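Local coordinates for protein aspartokinase (PDB 3TVI) that probably catalyses the ATP-dependent phosphorylation of the beta-carboxyl group of L-aspartate, the first step from aspartate toward threonine, methionine and lysine, at residues K34-G42 / G116-L124; D48-C58 / V71-Y79. All blocks are in the same frame, centred on the assembly; numbering follows the deposited sequence.

Contact 1. Residues K34-G42 / G116-L124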
# COMPACT_ATOMS: atom_id res chain seq x y z
N LYS B 34 -15.36 43.75 7.52
CA LYS B 34 -16.73 44.13 7.20
C LYS B 34 -17.76 43.06 7.59
O LYS B 34 -18.83 43.39 8.10
CB LYS B 34 -16.82 44.48 5.71
CG LYS B 34 -15.96 45.69 5.32
CD LYS B 34 -16.26 46.22 3.93
CE LYS B 34 -16.71 47.69 3.94
NZ LYS B 34 -15.75 48.68 4.53
N TYR B 35 -17.44 41.78 7.39
CA TYR B 35 -18.43 40.70 7.59
C TYR B 35 -18.05 39.70 8.69
O TYR B 35 -16.92 39.25 8.76
CB TYR B 35 -18.71 40.03 6.25
CG TYR B 35 -19.08 41.08 5.24
CD1 TYR B 35 -20.20 41.87 5.44
CD2 TYR B 35 -18.27 41.35 4.14
CE1 TYR B 35 -20.54 42.87 4.55
CE2 TYR B 35 -18.59 42.36 3.24
CZ TYR B 35 -19.73 43.11 3.46
OH TYR B 35 -20.07 44.11 2.59
N ILE B 36 -19.02 39.38 9.54
CA ILE B 36 -18.78 38.64 10.77
C ILE B 36 -19.68 37.41 10.88
O ILE B 36 -20.90 37.52 10.81
CB ILE B 36 -19.05 39.53 12.01
CG1 ILE B 36 -18.11 40.74 12.02
CG2 ILE B 36 -18.88 38.72 13.29
CD1 ILE B 36 -18.54 41.86 11.10
N ILE B 37 -19.07 36.24 11.07
CA ILE B 37 -19.81 35.00 11.16
C ILE B 37 -19.54 34.35 12.52
O ILE B 37 -18.40 33.98 12.79
CB ILE B 37 -19.39 34.04 10.05
CG1 ILE B 37 -19.80 34.60 8.68
CG2 ILE B 37 -20.03 32.68 10.26
CD1 ILE B 37 -19.06 35.85 8.25
N PRO B 38 -20.57 34.22 13.37
CA PRO B 38 -20.42 33.66 14.72
C PRO B 38 -20.82 32.21 14.86
O PRO B 38 -21.75 31.74 14.20
CB PRO B 38 -21.39 34.50 15.54
CG PRO B 38 -22.51 34.75 14.59
CD PRO B 38 -21.89 34.87 13.22
N SER B 39 -20.13 31.51 15.75
CA SER B 39 -20.55 30.21 16.24
C SER B 39 -21.44 30.44 17.45
O SER B 39 -21.76 31.58 17.77
CB SER B 39 -19.34 29.41 16.67
OG SER B 39 -18.31 29.58 15.72
N ALA B 40 -21.83 29.35 18.12
CA ALA B 40 -22.63 29.44 19.34
C ALA B 40 -21.67 29.38 20.51
O ALA B 40 -20.55 28.90 20.36
CB ALA B 40 -23.62 28.30 19.42
N PRO B 41 -22.10 29.87 21.68
CA PRO B 41 -21.18 29.94 22.80
C PRO B 41 -20.54 28.60 23.16
O PRO B 41 -21.24 27.60 23.40
CB PRO B 41 -22.05 30.46 23.95
CG PRO B 41 -23.12 31.23 23.27
CD PRO B 41 -23.41 30.44 22.03
N GLY B 42 -19.22 28.59 23.21
CA GLY B 42 -18.46 27.42 23.60
C GLY B 42 -18.58 27.16 25.08
O GLY B 42 -19.00 28.02 25.83
N GLY B 116 -28.60 28.69 18.41
CA GLY B 116 -27.39 29.13 19.11
C GLY B 116 -26.62 30.17 18.32
O GLY B 116 -26.13 31.15 18.87
N GLU B 117 -26.52 29.95 17.01
CA GLU B 117 -25.73 30.81 16.13
C GLU B 117 -26.54 32.07 15.84
O GLU B 117 -26.02 33.18 15.92
CB GLU B 117 -25.39 30.12 14.81
CG GLU B 117 -25.47 28.60 14.79
CD GLU B 117 -24.48 27.92 15.72
OE1 GLU B 117 -23.57 28.61 16.20
OE2 GLU B 117 -24.62 26.69 15.97
N TYR B 118 -27.81 31.87 15.51
CA TYR B 118 -28.78 32.96 15.33
C TYR B 118 -28.76 33.97 16.48
O TYR B 118 -28.66 35.18 16.24
CB TYR B 118 -30.20 32.37 15.17
CG TYR B 118 -31.28 33.41 15.07
CD1 TYR B 118 -31.62 33.97 13.85
CD2 TYR B 118 -31.97 33.84 16.20
CE1 TYR B 118 -32.61 34.93 13.75
CE2 TYR B 118 -32.96 34.80 16.12
CZ TYR B 118 -33.28 35.35 14.89
OH TYR B 118 -34.25 36.31 14.80
N LEU B 119 -28.86 33.51 17.72
CA LEU B 119 -28.92 34.43 18.85
C LEU B 119 -27.63 35.23 18.96
O LEU B 119 -27.65 36.45 19.11
CB LEU B 119 -29.23 33.69 20.15
CG LEU B 119 -30.64 33.11 20.27
CD1 LEU B 119 -30.79 32.28 21.54
CD2 LEU B 119 -31.68 34.21 20.23
N ASN B 120 -26.49 34.55 18.87
CA ASN B 120 -25.20 35.24 18.81
C ASN B 120 -25.16 36.24 17.66
O ASN B 120 -24.57 37.32 17.77
CB ASN B 120 -24.05 34.25 18.66
CG ASN B 120 -23.57 33.70 19.99
OD1 ASN B 120 -24.09 34.07 21.04
ND2 ASN B 120 -22.58 32.82 19.95
N GLY B 121 -25.79 35.87 16.56
CA GLY B 121 -25.84 36.74 15.40
C GLY B 121 -26.54 38.03 15.73
O GLY B 121 -26.01 39.10 15.47
N VAL B 122 -27.72 37.92 16.31
CA VAL B 122 -28.56 39.09 16.56
C VAL B 122 -27.93 39.99 17.63
O VAL B 122 -28.02 41.21 17.54
CB VAL B 122 -30.00 38.70 16.93
CG1 VAL B 122 -30.64 37.92 15.80
CG2 VAL B 122 -30.01 37.87 18.20
N ILE B 123 -27.26 39.37 18.60
CA ILE B 123 -26.56 40.10 19.65
C ILE B 123 -25.38 40.86 19.07
O ILE B 123 -25.18 42.04 19.37
CB ILE B 123 -26.02 39.14 20.74
CG1 ILE B 123 -27.16 38.52 21.53
CG2 ILE B 123 -25.08 39.88 21.69
CD1 ILE B 123 -26.70 37.45 22.49
N LEU B 124 -24.59 40.17 18.25
CA LEU B 124 -23.41 40.77 17.65
C LEU B 124 -23.74 41.89 16.68
O LEU B 124 -22.99 42.85 16.59
CB LEU B 124 -22.58 39.72 16.91
CG LEU B 124 -21.52 38.95 17.70
CD1 LEU B 124 -20.31 38.67 16.81
CD2 LEU B 124 -21.09 39.71 18.95
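Asn120 joins the helix to the loop after the strand through one polar bond: its ND2 donates to Ser39 O at 2.6 Å, with an N-H...O angle of 159°. The acceptor lies close to the amide plane of Asn120, whereas the amide nitrogen is slightly tilted from the carbonyl plane of Ser39. With CG placed beside the backbone N and anti to the carbonyl carbon (chi1 -86°), the carboxamide reaches the loop and meets Pro41 coming from the opposite direction; Pro41 CD lies 3.3 Å from Asn120 ND2. Ser39 OG is hydrogen-bonded to Phe9 O.

Glu117 provides the second polar approach. Its chain bends at chi2, bringing OE1 to 2.7 Å from Ala40 N, but the angle is too poor for a hydrogen bond. Ala40 CB packs on the helix backbone, 3.7 Å from Gly116 C.

Apolar packing takes over along the strand. Pro38 lays its ring on the helix backbone, CG 4.0 Å from Gly121 CA, a close approach at a residue without a side chain, while Pro38 CB faces Asn120 CB at 4.1 Å. Farther back, Ile36 and Leu124 cross at about a right angle and touch through Ile36 CG2 and Leu124 CD1 (3.8 Å).

The axes of strand 34-38 and helix segment 116-124 run 144° apart, 8.3 Å at closest approach; here helix 109-127 packs against a central-sheet strand of the amino acid kinase fold. The loop after that strand meets Glu117, a predicted substrate-binding residue, as part of the probable aspartate site.

Contact 2. Residues D48-C58 / V71-Y79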
# COMPACT_ATOMS: atom_id res chain seq x y z
N ASP B 48 -19.12 22.01 31.83
CA ASP B 48 -20.16 22.95 31.42
C ASP B 48 -21.04 22.32 30.34
O ASP B 48 -20.55 21.55 29.50
CB ASP B 48 -19.54 24.25 30.91
CG ASP B 48 -20.56 25.33 30.60
OD1 ASP B 48 -21.56 25.45 31.34
OD2 ASP B 48 -20.36 26.06 29.61
N TYR B 49 -22.33 22.64 30.37
CA TYR B 49 -23.26 22.25 29.33
C TYR B 49 -23.04 23.12 28.10
O TYR B 49 -22.66 24.28 28.22
CB TYR B 49 -24.70 22.41 29.80
CG TYR B 49 -25.07 23.83 30.15
CD1 TYR B 49 -25.39 24.75 29.16
CD2 TYR B 49 -25.09 24.26 31.48
CE1 TYR B 49 -25.71 26.06 29.47
CE2 TYR B 49 -25.41 25.56 31.80
CZ TYR B 49 -25.73 26.46 30.80
OH TYR B 49 -26.06 27.77 31.11
N LYS B 50 -23.28 22.55 26.92
CA LYS B 50 -23.09 23.25 25.64
C LYS B 50 -24.46 23.64 25.09
O LYS B 50 -25.37 22.82 25.05
CB LYS B 50 -22.38 22.33 24.65
CG LYS B 50 -22.11 22.96 23.30
CD LYS B 50 -21.62 21.90 22.33
CE LYS B 50 -21.27 22.47 20.96
NZ LYS B 50 -20.71 21.42 20.05
N ILE B 51 -24.60 24.90 24.66
CA ILE B 51 -25.90 25.40 24.22
C ILE B 51 -26.55 24.50 23.18
O ILE B 51 -27.61 23.91 23.43
CB ILE B 51 -25.82 26.83 23.64
CG1 ILE B 51 -25.57 27.84 24.75
CG2 ILE B 51 -27.10 27.17 22.89
CD1 ILE B 51 -26.68 27.95 25.77
N THR B 52 -25.91 24.38 22.01
CA THR B 52 -26.49 23.65 20.90
C THR B 52 -27.03 22.30 21.34
O THR B 52 -28.12 21.90 20.92
CB THR B 52 -25.48 23.44 19.77
OG1 THR B 52 -24.85 24.69 19.48
CG2 THR B 52 -26.17 22.92 18.53
N ASP B 53 -26.30 21.61 22.21
CA ASP B 53 -26.79 20.34 22.74
C ASP B 53 -28.08 20.55 23.51
O ASP B 53 -29.05 19.80 23.32
CB ASP B 53 -25.75 19.68 23.65
CG ASP B 53 -24.60 19.06 22.88
OD1 ASP B 53 -24.58 19.10 21.62
OD2 ASP B 53 -23.70 18.50 23.55
N LEU B 54 -28.11 21.56 24.37
CA LEU B 54 -29.30 21.85 25.18
C LEU B 54 -30.48 22.22 24.30
O LEU B 54 -31.62 21.82 24.58
CB LEU B 54 -29.03 22.94 26.22
CG LEU B 54 -28.81 22.41 27.64
CD1 LEU B 54 -27.75 21.32 27.66
CD2 LEU B 54 -28.47 23.54 28.61
N LEU B 55 -30.21 22.97 23.23
CA LEU B 55 -31.25 23.23 22.23
C LEU B 55 -31.85 21.90 21.74
O LEU B 55 -33.04 21.64 21.97
CB LEU B 55 -30.73 24.09 21.07
CG LEU B 55 -30.64 25.59 21.39
CD1 LEU B 55 -30.08 26.39 20.21
CD2 LEU B 55 -31.99 26.15 21.79
N TYR B 56 -31.04 21.05 21.11
CA TYR B 56 -31.51 19.73 20.68
C TYR B 56 -32.39 19.09 21.75
O TYR B 56 -33.43 18.52 21.44
CB TYR B 56 -30.35 18.77 20.40
CG TYR B 56 -29.70 18.92 19.05
CD1 TYR B 56 -30.43 18.82 17.88
CD2 TYR B 56 -28.33 19.13 18.95
CE1 TYR B 56 -29.82 18.94 16.64
CE2 TYR B 56 -27.71 19.26 17.72
CZ TYR B 56 -28.45 19.15 16.57
OH TYR B 56 -27.82 19.28 15.34
N LEU B 57 -31.95 19.17 23.01
CA LEU B 57 -32.68 18.52 24.08
C LEU B 57 -34.09 19.09 24.24
O LEU B 57 -35.03 18.35 24.51
CB LEU B 57 -31.91 18.60 25.40
CG LEU B 57 -32.62 17.99 26.61
CD1 LEU B 57 -33.12 16.59 26.29
CD2 LEU B 57 -31.70 17.95 27.81
N CYS B 58 -34.25 20.40 24.04
CA CYS B 58 -35.60 20.98 24.05
C CYS B 58 -36.46 20.28 23.01
O CYS B 58 -37.55 19.79 23.32
CB CYS B 58 -35.56 22.48 23.78
SG CYS B 58 -34.51 23.39 24.94
N VAL B 71 -35.06 23.52 31.06
CA VAL B 71 -33.93 23.56 30.13
C VAL B 71 -33.73 24.96 29.56
O VAL B 71 -32.64 25.52 29.61
CB VAL B 71 -34.12 22.58 28.94
CG1 VAL B 71 -33.01 22.74 27.92
CG2 VAL B 71 -34.19 21.15 29.43
N PHE B 72 -34.80 25.53 29.03
CA PHE B 72 -34.73 26.84 28.40
C PHE B 72 -34.35 27.96 29.37
O PHE B 72 -33.91 29.03 28.93
CB PHE B 72 -36.05 27.17 27.71
CG PHE B 72 -35.90 28.12 26.56
CD1 PHE B 72 -35.40 27.68 25.34
CD2 PHE B 72 -36.24 29.45 26.70
CE1 PHE B 72 -35.26 28.55 24.28
CE2 PHE B 72 -36.10 30.33 25.64
CZ PHE B 72 -35.61 29.88 24.43
N LYS B 73 -34.54 27.74 30.67
CA LYS B 73 -34.04 28.68 31.68
C LYS B 73 -32.56 28.91 31.41
O LYS B 73 -32.12 30.04 31.18
CB LYS B 73 -34.21 28.13 33.09
CG LYS B 73 -35.63 28.23 33.63
CD LYS B 73 -35.81 29.37 34.61
CE LYS B 73 -35.29 29.03 36.01
NZ LYS B 73 -35.83 29.94 37.06
N LEU B 74 -31.81 27.81 31.40
CA LEU B 74 -30.37 27.87 31.29
C LEU B 74 -29.93 28.56 30.01
O LEU B 74 -28.93 29.29 30.00
CB LEU B 74 -29.78 26.46 31.35
CG LEU B 74 -29.98 25.75 32.69
CD1 LEU B 74 -29.48 24.31 32.63
CD2 LEU B 74 -29.28 26.53 33.79
N ILE B 75 -30.68 28.37 28.93
CA ILE B 75 -30.34 29.02 27.67
C ILE B 75 -30.52 30.52 27.82
O ILE B 75 -29.59 31.29 27.60
CB ILE B 75 -31.18 28.51 26.50
CG1 ILE B 75 -30.81 27.06 26.18
CG2 ILE B 75 -30.95 29.38 25.29
CD1 ILE B 75 -31.69 26.40 25.15
N SER B 76 -31.71 30.93 28.23
CA SER B 76 -31.98 32.35 28.37
C SER B 76 -31.04 32.90 29.43
O SER B 76 -30.49 33.99 29.28
CB SER B 76 -33.43 32.61 28.74
OG SER B 76 -33.65 32.29 30.11
N GLN B 77 -30.85 32.13 30.50
CA GLN B 77 -29.91 32.51 31.54
C GLN B 77 -28.53 32.78 30.95
O GLN B 77 -27.91 33.79 31.26
CB GLN B 77 -29.83 31.41 32.58
CG GLN B 77 -28.85 31.69 33.70
CD GLN B 77 -29.09 30.79 34.90
OE1 GLN B 77 -30.22 30.34 35.15
NE2 GLN B 77 -28.02 30.53 35.66
N ARG B 78 -28.08 31.87 30.08
CA ARG B 78 -26.79 32.02 29.42
C ARG B 78 -26.73 33.30 28.60
O ARG B 78 -25.76 34.05 28.69
CB ARG B 78 -26.53 30.84 28.49
CG ARG B 78 -25.11 30.74 27.96
CD ARG B 78 -24.19 30.10 28.97
NE ARG B 78 -23.03 29.53 28.31
CZ ARG B 78 -21.96 30.21 27.94
NH1 ARG B 78 -21.86 31.51 28.17
NH2 ARG B 78 -20.97 29.58 27.34
N TYR B 79 -27.77 33.52 27.81
CA TYR B 79 -27.79 34.65 26.89
C TYR B 79 -28.15 35.99 27.56
O TYR B 79 -27.74 37.04 27.08
CB TYR B 79 -28.75 34.39 25.73
CG TYR B 79 -28.14 33.58 24.61
CD1 TYR B 79 -28.32 32.20 24.53
CD2 TYR B 79 -27.40 34.19 23.61
CE1 TYR B 79 -27.77 31.46 23.50
CE2 TYR B 79 -26.85 33.46 22.57
CZ TYR B 79 -27.03 32.09 22.52
OH TYR B 79 -26.49 31.36 21.50
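Two neighbouring helices of the amino acid kinase domain, 51-63 and 69-85, pack here as a near-antiparallel hairpin, with short axes 9.8 Å apart at closest approach and 146° between their directions. Ile75 occupies the middle. Its CD1 meets Leu55 CD2 at 3.4 Å, the two side chains crossing at about a right angle, and Cys58 SG lies 4.1 Å from the same Ile75 methyl. Leu54 packs on Leu74 CB and Val71 CG1.

Toward the turn joining the helices, Val71 CG1 approaches Cys58 SG to 3.4 Å. This valine branch stands anti to its own backbone N (chi1 174°), which directs it at the sulfur; Phe72 receives the same SG at its ring edge, near the ring plane.

The opposite end of the hairpin carries Thr52, a predicted substrate-binding residue whose CB points away from helix 69-85; at that end Ile51 and Tyr49 face helix 69-85. Ile51 CD1 rests against the aliphatic part of Arg78, 3.9 Å from CG, and also reaches the Tyr79 ring obliquely. Tyr49 and Arg78 slide past each other in opposite directions, their ring and guanidinium planes 73° apart, with Tyr49 OH 3.7 Å from Arg78 CD.

Charges approach each other across the contact at this end: Asp48 OD2 is 4.2 Å from Arg78 NH2 and well out of the guanidinium plane, without a directed bond. Asp48 instead forms a salt bridge with Arg44, and Arg78 NH1 donates to Ala15 O.

Both contacts are largely buried and lie within the amino acid kinase domain, their centres about 15 Å apart, but they hold different elements. Contact 1, centred about 19 Å from the chain centre, sets a helix against a central-sheet strand and its following loop, and none of its touching residues is exposed; contact 2 pairs two helices about 25 Å out, with Leu57 exposed at its rim. Chemistry follows place: contact 1 has a clear hydrogen bond between its segments near the predicted substrate site, whereas contact 2 is mainly aliphatic, with opposite charges near each other at one end. Tyr79 bridges them, its OH bonding to Gly116 O at 2.7 Å and its ring packing on Asn120, while Arg78 NH2 approaches Gly42 O to 2.9 Å.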